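Local structure of NleG5-1 effector (5VGC) at the interface of chains A and B. The protein probably acts as a ubiquitin-protein transferase, a bacterial effector of the NleG family that also binds calcium. Coordinates in Å, arbitrary orientation; residue numbers count along the deposited sequence, not the author numbering. Chains: chain A/B, NleG5-1 effector.

The interface of chains A and B. Residues chain A 105-110; chain B 53, 56, 98-99, 102.
The B:Arg99 guanidinium and the A:Asn106 amide meet with their planes 66° apart, and CG2 of the poorly ordered B:Val53, on the same chain as the arginine, lies in plane at the guanidinium edge. B:Arg99 NH1 donates to the amide oxygen A:Asn106 OD1 at 2.9 Å from above the carbonyl plane, with OD1 also tilted from the guanidinium plane; the second bond, from B:Arg99 NH2, is weak. The carboxylate of B:Glu102 is another flat group. B:Glu102 OE2 is approached from above the plane by the backbone A:Met107 N at 2.8 Å. B:Glu102 OE1 accepts twice. A:Leu109 N reaches B:Glu102 OE1 at 2.8 Å on the anti side, tilted out of the carboxylate plane. A:Leu110 N lies nearly along the C-O axis, 2.9 Å from B:Glu102 OE1, the straighter of the two bonds to OE1 (162° at the hydrogen). Three backbone N-H groups of the 105-110 loop thus grip a carboxylate at the end of helix 92-102; the B:Glu102 side chain, with CG anti to the carbonyl carbon (chi1 -70°) and extended beyond it, carries the carboxylate to the loop. A same-side salt bridge, B:Arg99 NH1 to B:Glu102 OE2 at 3.5 Å, links both polar contacts. Within the loop, A:Asp108 OD2 accepts from A:Glu105 N, which probably steadies it. B:Glu102 is also a calcium-site residue. The patch belongs to a two-fold symmetric interface of the deposited assembly, which may not be the biological dimer. Apolar packing flanks the carboxylate, where A:Leu110 CD2 touches B:Leu98 CD1 at 3.6 Å.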
ATOM      1  N   GLU A 105       5.228  -3.065  -1.976  1.00 29.57           N
ATOM      2  CA  GLU A 105       5.177  -1.917  -2.878  1.00 27.66           C
ATOM      3  C   GLU A 105       4.231  -2.156  -4.041  1.00 24.23           C
ATOM      4  O   GLU A 105       3.820  -3.313  -4.323  1.00 21.83           O
ATOM      5  CB  GLU A 105       6.590  -1.619  -3.398  1.00 31.03           C
ATOM      6  CG  GLU A 105       7.627  -1.468  -2.286  1.00 36.75           C
ATOM      7  CD  GLU A 105       9.010  -1.046  -2.777  1.00 48.26           C
ATOM      8  OE1 GLU A 105       9.447  -1.485  -3.875  1.00 42.30           O
ATOM      9  OE2 GLU A 105       9.673  -0.267  -2.047  1.00 62.07           O
ATOM     10  N   ASN A 106       3.881  -1.066  -4.722  0.50 24.93           N
ATOM     11  CA  ASN A 106       3.001  -1.127  -5.887  0.50 24.32           C
ATOM     12  C   ASN A 106       3.474  -2.239  -6.836  0.50 23.08           C
ATOM     13  O   ASN A 106       4.669  -2.365  -7.120  0.50 23.17           O
ATOM     14  CB  ASN A 106       2.913   0.231  -6.596  0.50 26.53           C
ATOM     15  CG  ASN A 106       2.348   1.327  -5.701  0.50 29.01           C
ATOM     16  OD1 ASN A 106       1.441   1.096  -4.879  0.50 27.93           O
ATOM     17  ND2 ASN A 106       2.887   2.537  -5.848  0.50 32.61           N
ATOM     18  N   MET A 107       2.519  -3.051  -7.283  1.00 22.30           N
ATOM     19  CA  MET A 107       2.763  -4.230  -8.136  1.00 22.83           C
ATOM     20  C   MET A 107       3.494  -5.429  -7.519  1.00 21.07           C
ATOM     21  O   MET A 107       3.651  -6.436  -8.220  1.00 20.09           O
ATOM     22  CB  MET A 107       3.439  -3.827  -9.465  1.00 26.24           C
ATOM     23  CG  MET A 107       2.674  -2.800 -10.279  1.00 28.61           C
ATOM     24  SD  MET A 107       1.063  -3.408 -10.853  1.00 33.89           S
ATOM     25  CE  MET A 107       1.573  -4.953 -11.588  1.00 28.24           C
ATOM     26  N   ASP A 108       3.909  -5.365  -6.241  1.00 21.61           N
ATOM     27  CA  ASP A 108       4.687  -6.492  -5.662  1.00 21.91           C
ATOM     28  C   ASP A 108       3.873  -7.793  -5.599  1.00 22.58           C
ATOM     29  O   ASP A 108       4.432  -8.878  -5.797  1.00 31.87           O
ATOM     30  CB  ASP A 108       5.217  -6.173  -4.251  1.00 22.80           C
ATOM     31  CG  ASP A 108       6.666  -5.666  -4.229  1.00 25.90           C
ATOM     32  OD1 ASP A 108       7.418  -5.861  -5.209  1.00 26.78           O
ATOM     33  OD2 ASP A 108       7.072  -5.092  -3.182  1.00 28.95           O
ATOM     34  N   LEU A 109       2.569  -7.682  -5.329  1.00 20.68           N
ATOM     35  CA  LEU A 109       1.678  -8.833  -5.339  1.00 19.61           C
ATOM     36  C   LEU A 109       1.127  -9.090  -6.722  1.00 19.75           C
ATOM     37  O   LEU A 109       1.095 -10.239  -7.128  1.00 21.73           O
ATOM     38  CB  LEU A 109       0.532  -8.659  -4.327  1.00 17.97           C
ATOM     39  CG  LEU A 109       0.937  -8.537  -2.846  1.00 17.11           C
ATOM     40  CD1 LEU A 109      -0.295  -8.499  -1.956  1.00 16.44           C
ATOM     41  CD2 LEU A 109       1.835  -9.661  -2.377  1.00 18.11           C
ATOM     42  N   LEU A 110       0.706  -8.066  -7.449  1.00 20.21           N
ATOM     43  CA  LEU A 110       0.181  -8.291  -8.810  1.00 23.04           C
ATOM     44  C   LEU A 110       1.193  -8.694  -9.896  1.00 23.93           C
ATOM     45  O   LEU A 110       0.758  -9.162 -10.951  1.00 26.72           O
ATOM     46  CB  LEU A 110      -0.629  -7.093  -9.290  1.00 25.82           C
ATOM     47  CG  LEU A 110      -1.902  -6.868  -8.487  1.00 31.11           C
ATOM     48  CD1 LEU A 110      -2.487  -5.495  -8.810  1.00 36.54           C
ATOM     49  CD2 LEU A 110      -2.926  -7.963  -8.775  1.00 34.17           C
TER
ATOM     50  N   VAL B  53      -5.098  -0.113 -12.290  1.00 83.51           N
ATOM     51  CA  VAL B  53      -3.854  -0.844 -12.546  1.00 79.98           C
ATOM     52  C   VAL B  53      -3.801  -1.224 -14.022  1.00 79.99           C
ATOM     53  O   VAL B  53      -4.823  -1.592 -14.606  1.00 79.90           O
ATOM     54  CB  VAL B  53      -3.748  -2.162 -11.749  1.00 76.49           C
ATOM     55  CG1 VAL B  53      -2.321  -2.699 -11.858  1.00 76.95           C
ATOM     56  CG2 VAL B  53      -4.204  -2.003 -10.301  1.00 77.63           C
ATOM     57  N   TYR B  56      -5.482  -4.745 -16.291  1.00 67.33           N
ATOM     58  CA  TYR B  56      -6.648  -5.343 -15.667  1.00 64.90           C
ATOM     59  C   TYR B  56      -7.904  -4.588 -16.047  1.00 67.50           C
ATOM     60  O   TYR B  56      -7.880  -3.370 -16.264  1.00 68.73           O
ATOM     61  CB  TYR B  56      -6.490  -5.388 -14.156  1.00 63.12           C
ATOM     62  CG  TYR B  56      -5.372  -6.281 -13.700  1.00 60.84           C
ATOM     63  CD1 TYR B  56      -4.125  -5.753 -13.404  1.00 60.92           C
ATOM     64  CD2 TYR B  56      -5.552  -7.655 -13.570  1.00 60.44           C
ATOM     65  CE1 TYR B  56      -3.089  -6.563 -12.987  1.00 60.39           C
ATOM     66  CE2 TYR B  56      -4.519  -8.471 -13.150  1.00 60.17           C
ATOM     67  CZ  TYR B  56      -3.291  -7.914 -12.859  1.00 60.00           C
ATOM     68  OH  TYR B  56      -2.255  -8.698 -12.445  1.00 60.39           O
ATOM     69  N   LEU B  98      -5.950  -7.280  -3.697  1.00 34.14           N
ATOM     70  CA  LEU B  98      -4.481  -7.327  -3.730  1.00 30.00           C
ATOM     71  C   LEU B  98      -3.857  -5.900  -3.717  1.00 29.25           C
ATOM     72  O   LEU B  98      -2.876  -5.591  -2.971  1.00 29.34           O
ATOM     73  CB  LEU B  98      -4.010  -8.120  -4.924  1.00 27.50           C
ATOM     74  CG  LEU B  98      -4.319  -9.615  -4.889  1.00 27.44           C
ATOM     75  CD1 LEU B  98      -4.009 -10.272  -6.238  1.00 26.76           C
ATOM     76  CD2 LEU B  98      -3.532 -10.286  -3.776  1.00 26.76           C
ATOM     77  N   ARG B  99      -4.452  -5.030  -4.525  1.00 30.22           N
ATOM     78  CA  ARG B  99      -3.990  -3.651  -4.607  1.00 34.94           C
ATOM     79  C   ARG B  99      -4.182  -2.916  -3.277  1.00 38.01           C
ATOM     80  O   ARG B  99      -3.314  -2.169  -2.864  1.00 37.50           O
ATOM     81  CB  ARG B  99      -4.688  -2.913  -5.749  1.00 41.02           C
ATOM     82  CG  ARG B  99      -3.997  -1.635  -6.173  1.00 47.97           C
ATOM     83  CD  ARG B  99      -2.739  -1.886  -6.982  1.00 45.80           C
ATOM     84  NE  ARG B  99      -2.155  -0.601  -7.355  1.00 55.37           N
ATOM     85  CZ  ARG B  99      -1.388   0.155  -6.572  1.00 54.58           C
ATOM     86  NH1 ARG B  99      -1.068  -0.230  -5.329  1.00 48.09           N
ATOM     87  NH2 ARG B  99      -0.921   1.311  -7.041  1.00 61.44           N
ATOM     88  N   GLU B 102      -1.423  -3.962  -1.191  1.00 30.30           N
ATOM     89  CA  GLU B 102      -0.206  -3.219  -1.608  1.00 28.05           C
ATOM     90  C   GLU B 102      -0.184  -1.761  -1.092  1.00 32.19           C
ATOM     91  O   GLU B 102       0.828  -1.277  -0.588  1.00 32.05           O
ATOM     92  CB  GLU B 102      -0.060  -3.230  -3.140  1.00 26.98           C
ATOM     93  CG  GLU B 102       0.294  -4.582  -3.755  1.00 23.32           C
ATOM     94  CD  GLU B 102       0.403  -4.572  -5.265  1.00 23.81           C
ATOM     95  OE1 GLU B 102       0.744  -5.648  -5.839  1.00 22.08           O
ATOM     96  OE2 GLU B 102       0.181  -3.503  -5.895  1.00 26.15           O
TER